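Local coordinates for protein transcription regulator AmtR (Mycobacterium smegmatis, PDB 5E57) that probably binds DNA as a TetR-family transcription factor and takes part in nitrogen regulation in this mycobacterium, at residues A16-F21 with W101-L106; K52-D57 with T114-P119. All blocks are in the same frame, centred on the assembly; numbering follows the deposited sequence.

Interaction 1 of 2, residues A16-F21 with W101-L106; sequences AAAELF and WNLGAL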
# COMPACT_ATOMS: atom_id res chain seq x y z
N ALA A 16 -7.60 -7.02 21.77
CA ALA A 16 -8.92 -6.51 21.65
C ALA A 16 -8.94 -5.17 20.89
O ALA A 16 -9.79 -4.96 20.03
CB ALA A 16 -9.56 -6.38 23.04
N ALA A 17 -7.99 -4.28 21.19
CA ALA A 17 -7.88 -2.98 20.51
C ALA A 17 -7.49 -3.17 19.03
O ALA A 17 -7.95 -2.39 18.16
CB ALA A 17 -6.85 -2.10 21.21
N ALA A 18 -6.60 -4.13 18.76
CA ALA A 18 -6.16 -4.30 17.32
C ALA A 18 -7.37 -4.69 16.49
O ALA A 18 -7.58 -4.28 15.37
CB ALA A 18 -5.05 -5.35 17.21
N GLU A 19 -8.22 -5.50 17.08
CA GLU A 19 -9.42 -5.90 16.38
C GLU A 19 -10.34 -4.70 16.06
O GLU A 19 -10.79 -4.52 14.93
CB GLU A 19 -10.19 -6.95 17.18
CG GLU A 19 -11.56 -7.21 16.55
CD GLU A 19 -12.24 -8.47 17.07
OE1 GLU A 19 -11.74 -9.08 18.02
OE2 GLU A 19 -13.30 -8.81 16.53
N LEU A 20 -10.65 -3.91 17.08
CA LEU A 20 -11.60 -2.84 16.96
C LEU A 20 -11.00 -1.77 16.13
O LEU A 20 -11.70 -1.14 15.31
CB LEU A 20 -12.00 -2.31 18.34
CG LEU A 20 -12.72 -3.33 19.21
CD1 LEU A 20 -12.52 -3.04 20.66
CD2 LEU A 20 -14.20 -3.39 18.84
N PHE A 21 -9.70 -1.50 16.30
CA PHE A 21 -9.16 -0.41 15.50
C PHE A 21 -9.14 -0.78 14.04
O PHE A 21 -9.35 0.09 13.18
CB PHE A 21 -7.73 -0.03 15.88
CG PHE A 21 -7.57 0.51 17.30
CD1 PHE A 21 -8.61 1.01 17.99
CD2 PHE A 21 -6.32 0.57 17.87
CE1 PHE A 21 -8.46 1.51 19.27
CE2 PHE A 21 -6.14 1.06 19.16
CZ PHE A 21 -7.23 1.53 19.87
N TRP A 101 -4.35 -9.53 13.17
CA TRP A 101 -5.08 -8.37 12.70
C TRP A 101 -4.18 -7.53 11.78
O TRP A 101 -2.98 -7.52 11.90
CB TRP A 101 -5.59 -7.52 13.88
CG TRP A 101 -6.40 -8.32 14.86
CD1 TRP A 101 -6.02 -8.70 16.10
CD2 TRP A 101 -7.69 -8.86 14.65
NE1 TRP A 101 -7.02 -9.38 16.70
CE2 TRP A 101 -8.06 -9.53 15.82
CE3 TRP A 101 -8.59 -8.82 13.57
CZ2 TRP A 101 -9.29 -10.20 15.98
CZ3 TRP A 101 -9.83 -9.47 13.71
CH2 TRP A 101 -10.16 -10.17 14.91
N ASN A 102 -4.78 -6.83 10.85
CA ASN A 102 -3.99 -6.14 9.83
C ASN A 102 -3.53 -4.76 10.31
O ASN A 102 -3.95 -3.74 9.78
CB ASN A 102 -4.82 -6.07 8.51
CG ASN A 102 -4.01 -5.55 7.34
OD1 ASN A 102 -2.79 -5.68 7.30
ND2 ASN A 102 -4.70 -4.99 6.34
N LEU A 103 -2.61 -4.73 11.27
CA LEU A 103 -2.24 -3.44 11.96
C LEU A 103 -1.60 -2.44 11.03
O LEU A 103 -1.73 -1.27 11.20
CB LEU A 103 -1.29 -3.69 13.12
CG LEU A 103 -1.89 -4.58 14.23
CD1 LEU A 103 -0.77 -5.12 15.14
CD2 LEU A 103 -3.00 -3.84 14.98
N GLY A 104 -0.96 -2.89 9.97
CA GLY A 104 -0.34 -1.95 9.06
C GLY A 104 -1.35 -1.09 8.37
O GLY A 104 -1.01 -0.05 7.77
N ALA A 105 -2.61 -1.54 8.39
CA ALA A 105 -3.67 -0.76 7.83
C ALA A 105 -3.82 0.53 8.61
O ALA A 105 -4.42 1.45 8.10
CB ALA A 105 -4.99 -1.51 7.88
N LEU A 106 -3.28 0.61 9.82
CA LEU A 106 -3.46 1.86 10.61
C LEU A 106 -2.40 2.96 10.24
O LEU A 106 -2.51 4.11 10.67
CB LEU A 106 -3.38 1.49 12.09
CG LEU A 106 -4.41 0.47 12.60
CD1 LEU A 106 -4.00 0.09 14.02
CD2 LEU A 106 -5.85 1.00 12.54
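Trp101 lies under the side chain of Glu19, its indole covered on one face by the aliphatic part of the glutamate. Glu19 CB sits 3.7 Å from the centroid of the six-membered ring of Trp101, 19° off the ring normal, which makes a CH-pi contact. Glu19 CG is anti to the backbone N (chi1 171°), and the extended chain beyond it carries CD across the rim to 3.4 Å from Trp101 CH2. The carboxylate is tilted only 24° from the indole plane. Trp101 NE1 is hydrogen-bonded to Asp15 OD1, one turn before Glu19 on helix 9-23, which would limit rotation of the ring.

Ala18 CB faces the loop. It touches the pyrrole end of the indole at Trp101 CD1, 3.7 Å away, and meets Leu103 CD2 at a tight 3.4 Å. Farther along, Leu106 CD2 reaches the backbone at Phe21 O (3.7 Å) and packs more loosely on Phe21 CB. No hydrogen bond joins the two segments. The contact seats the first helix of the DNA-binding domain on the loop between helices 82-98 and 118-142 of the ligand-binding domain, an interdomain packing found in the all-helical TetR fold.

Interaction 2 of 2, residues K52-D57 with T114-P119; sequences KDDILD and TDRFAP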
# COMPACT_ATOMS: atom_id res chain seq x y z
N LYS A 52 -5.67 5.90 24.99
CA LYS A 52 -5.92 5.12 23.80
C LYS A 52 -4.69 5.23 22.91
O LYS A 52 -4.26 4.22 22.32
CB LYS A 52 -7.20 5.60 23.09
CG LYS A 52 -7.59 4.71 21.93
CD LYS A 52 -9.01 4.97 21.39
CE LYS A 52 -9.30 6.39 21.01
NZ LYS A 52 -10.59 6.48 20.26
N ASP A 53 -4.11 6.44 22.84
CA ASP A 53 -2.93 6.68 22.04
C ASP A 53 -1.78 5.76 22.45
O ASP A 53 -1.00 5.31 21.59
CB ASP A 53 -2.51 8.16 22.16
CG ASP A 53 -3.27 9.09 21.24
OD1 ASP A 53 -4.10 8.68 20.36
OD2 ASP A 53 -3.00 10.29 21.35
N ASP A 54 -1.62 5.52 23.76
CA ASP A 54 -0.59 4.62 24.25
C ASP A 54 -0.83 3.24 23.71
O ASP A 54 0.14 2.46 23.48
CB ASP A 54 -0.59 4.51 25.77
CG ASP A 54 -0.09 5.80 26.46
OD1 ASP A 54 0.72 6.55 25.87
OD2 ASP A 54 -0.51 6.05 27.60
N ILE A 55 -2.11 2.87 23.51
CA ILE A 55 -2.41 1.50 23.01
C ILE A 55 -1.95 1.38 21.54
O ILE A 55 -1.27 0.43 21.14
CB ILE A 55 -3.93 1.19 23.11
CG1 ILE A 55 -4.37 1.21 24.60
CG2 ILE A 55 -4.25 -0.13 22.46
CD1 ILE A 55 -5.88 1.17 24.81
N LEU A 56 -2.32 2.39 20.76
CA LEU A 56 -1.95 2.49 19.36
C LEU A 56 -0.45 2.54 19.19
O LEU A 56 0.09 1.91 18.28
CB LEU A 56 -2.60 3.74 18.71
CG LEU A 56 -2.36 4.02 17.21
CD1 LEU A 56 -2.89 2.87 16.36
CD2 LEU A 56 -3.00 5.31 16.74
N ASP A 57 0.23 3.26 20.08
CA ASP A 57 1.70 3.28 20.03
C ASP A 57 2.29 1.90 20.18
O ASP A 57 3.15 1.52 19.39
CB ASP A 57 2.30 4.21 21.07
CG ASP A 57 3.38 5.13 20.46
OD1 ASP A 57 3.56 5.15 19.19
OD2 ASP A 57 4.05 5.82 21.27
N THR A 114 0.29 13.65 13.97
CA THR A 114 0.55 14.51 15.13
C THR A 114 1.88 14.30 15.84
O THR A 114 2.46 13.19 15.84
CB THR A 114 -0.57 14.33 16.20
OG1 THR A 114 -0.46 13.05 16.84
CG2 THR A 114 -1.91 14.39 15.57
N ASP A 115 2.35 15.34 16.53
CA ASP A 115 3.55 15.23 17.36
C ASP A 115 3.48 14.04 18.28
O ASP A 115 4.51 13.43 18.60
CB ASP A 115 3.77 16.49 18.20
CG ASP A 115 4.08 17.73 17.33
OD1 ASP A 115 4.34 17.59 16.11
OD2 ASP A 115 4.09 18.86 17.87
N ARG A 116 2.28 13.65 18.70
CA ARG A 116 2.13 12.49 19.59
C ARG A 116 2.80 11.26 19.01
O ARG A 116 3.32 10.45 19.76
CB ARG A 116 0.63 12.18 19.81
CG ARG A 116 0.36 10.88 20.54
CD ARG A 116 1.06 10.99 21.84
NE ARG A 116 0.91 9.82 22.65
CZ ARG A 116 1.55 8.69 22.46
NH1 ARG A 116 2.34 8.53 21.39
NH2 ARG A 116 1.37 7.70 23.30
N PHE A 117 2.70 11.09 17.70
CA PHE A 117 3.28 9.87 17.00
C PHE A 117 4.51 10.11 16.13
O PHE A 117 4.87 9.28 15.27
CB PHE A 117 2.18 9.24 16.15
CG PHE A 117 1.08 8.65 16.97
CD1 PHE A 117 1.27 7.43 17.60
CD2 PHE A 117 -0.08 9.33 17.17
CE1 PHE A 117 0.26 6.88 18.37
CE2 PHE A 117 -1.10 8.78 17.95
CZ PHE A 117 -0.91 7.56 18.55
N ALA A 118 5.22 11.20 16.41
CA ALA A 118 6.53 11.47 15.76
C ALA A 118 7.50 10.36 15.96
O ALA A 118 8.26 9.99 15.06
CB ALA A 118 7.14 12.76 16.25
N PRO A 119 7.54 9.81 17.17
CA PRO A 119 8.60 8.82 17.35
C PRO A 119 8.37 7.56 16.47
O PRO A 119 9.30 7.03 15.85
CB PRO A 119 8.54 8.50 18.86
CG PRO A 119 7.91 9.74 19.46
CD PRO A 119 6.89 10.17 18.45
O HOH W 1 -1.95 11.34 23.38
O HOH W 2 -0.84 9.54 25.04
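Arg116 and Phe117 meet one side of helix 52-61, the helix that follows the predicted helix-turn-helix of this TetR-type protein. The charged contacts form a salt-bridge network of Asp54, Asp57 and Arg116. Arg116 NH2 lies 2.9 Å from Asp54 OD1, but the bond is bent to 125° and weak. The bond from Arg116 NH1 to Asp57 OD2 is nearly straight (171°) but long, at 3.2 Å, and weak. Asp53 contributes charge without a direct bond to the arginine. Its side chain and that of Arg116 slide past each other in opposite directions, with Asp53 OD2 3.5 Å from Arg116 CG. Asp53 CB lies over one face of the guanidinium, and OD2 stays 4.1 Å from Arg116 NE, well out of the guanidinium plane. Asp53 OD1 is hydrogen-bonded to Tyr26 OH.

Water adds a bridge. The one N-H of Arg116 NE goes chiefly to a water near the guanidinium plane, 3.0 Å from NE, which weakly donates to Asp54 OD1. A second water lies unusually close to Asp53 OD2, which leaves that bond doubtful, and its link to NE is weak at best.

The apolar part belongs to Phe117, which occupies the N-cap position of helix 118-142. Leu56 CD2 packs on Phe117 CZ at 3.6 Å, and Arg116 CG covers one face of the ring toward its rim. Oxygens approach the ring edge, among them the backbone O of Asp53. The carboxylate of Asp57 stands nearly perpendicular to the ring, at 89°, with Asp57 OD1 3.6 Å from Phe117 CD1.

The centres of interactions 1 and 2 lie about 14 Å apart, and both join the N-terminal DNA-binding region to the chain between helices 82-98 and 118-142, including the start of the latter. Their segments cross along the sequence: 16-21, 52-57, 101-106, 114-119. Helices 9-23 and 52-61 pack directly on each other, with Ala17 CB 3.5 Å from Ile55 CG2 and Phe21 CZ 3.8 Å from Lys52 CG. The loop segment of interaction 1 also touches the helix of interaction 2, through Leu106 and Leu56. The two contacts therefore form one continuous interface between the domains, through which, as in other TetR-family regulators, a signal from the ligand-binding domain might reach the predicted DNA-binding motif.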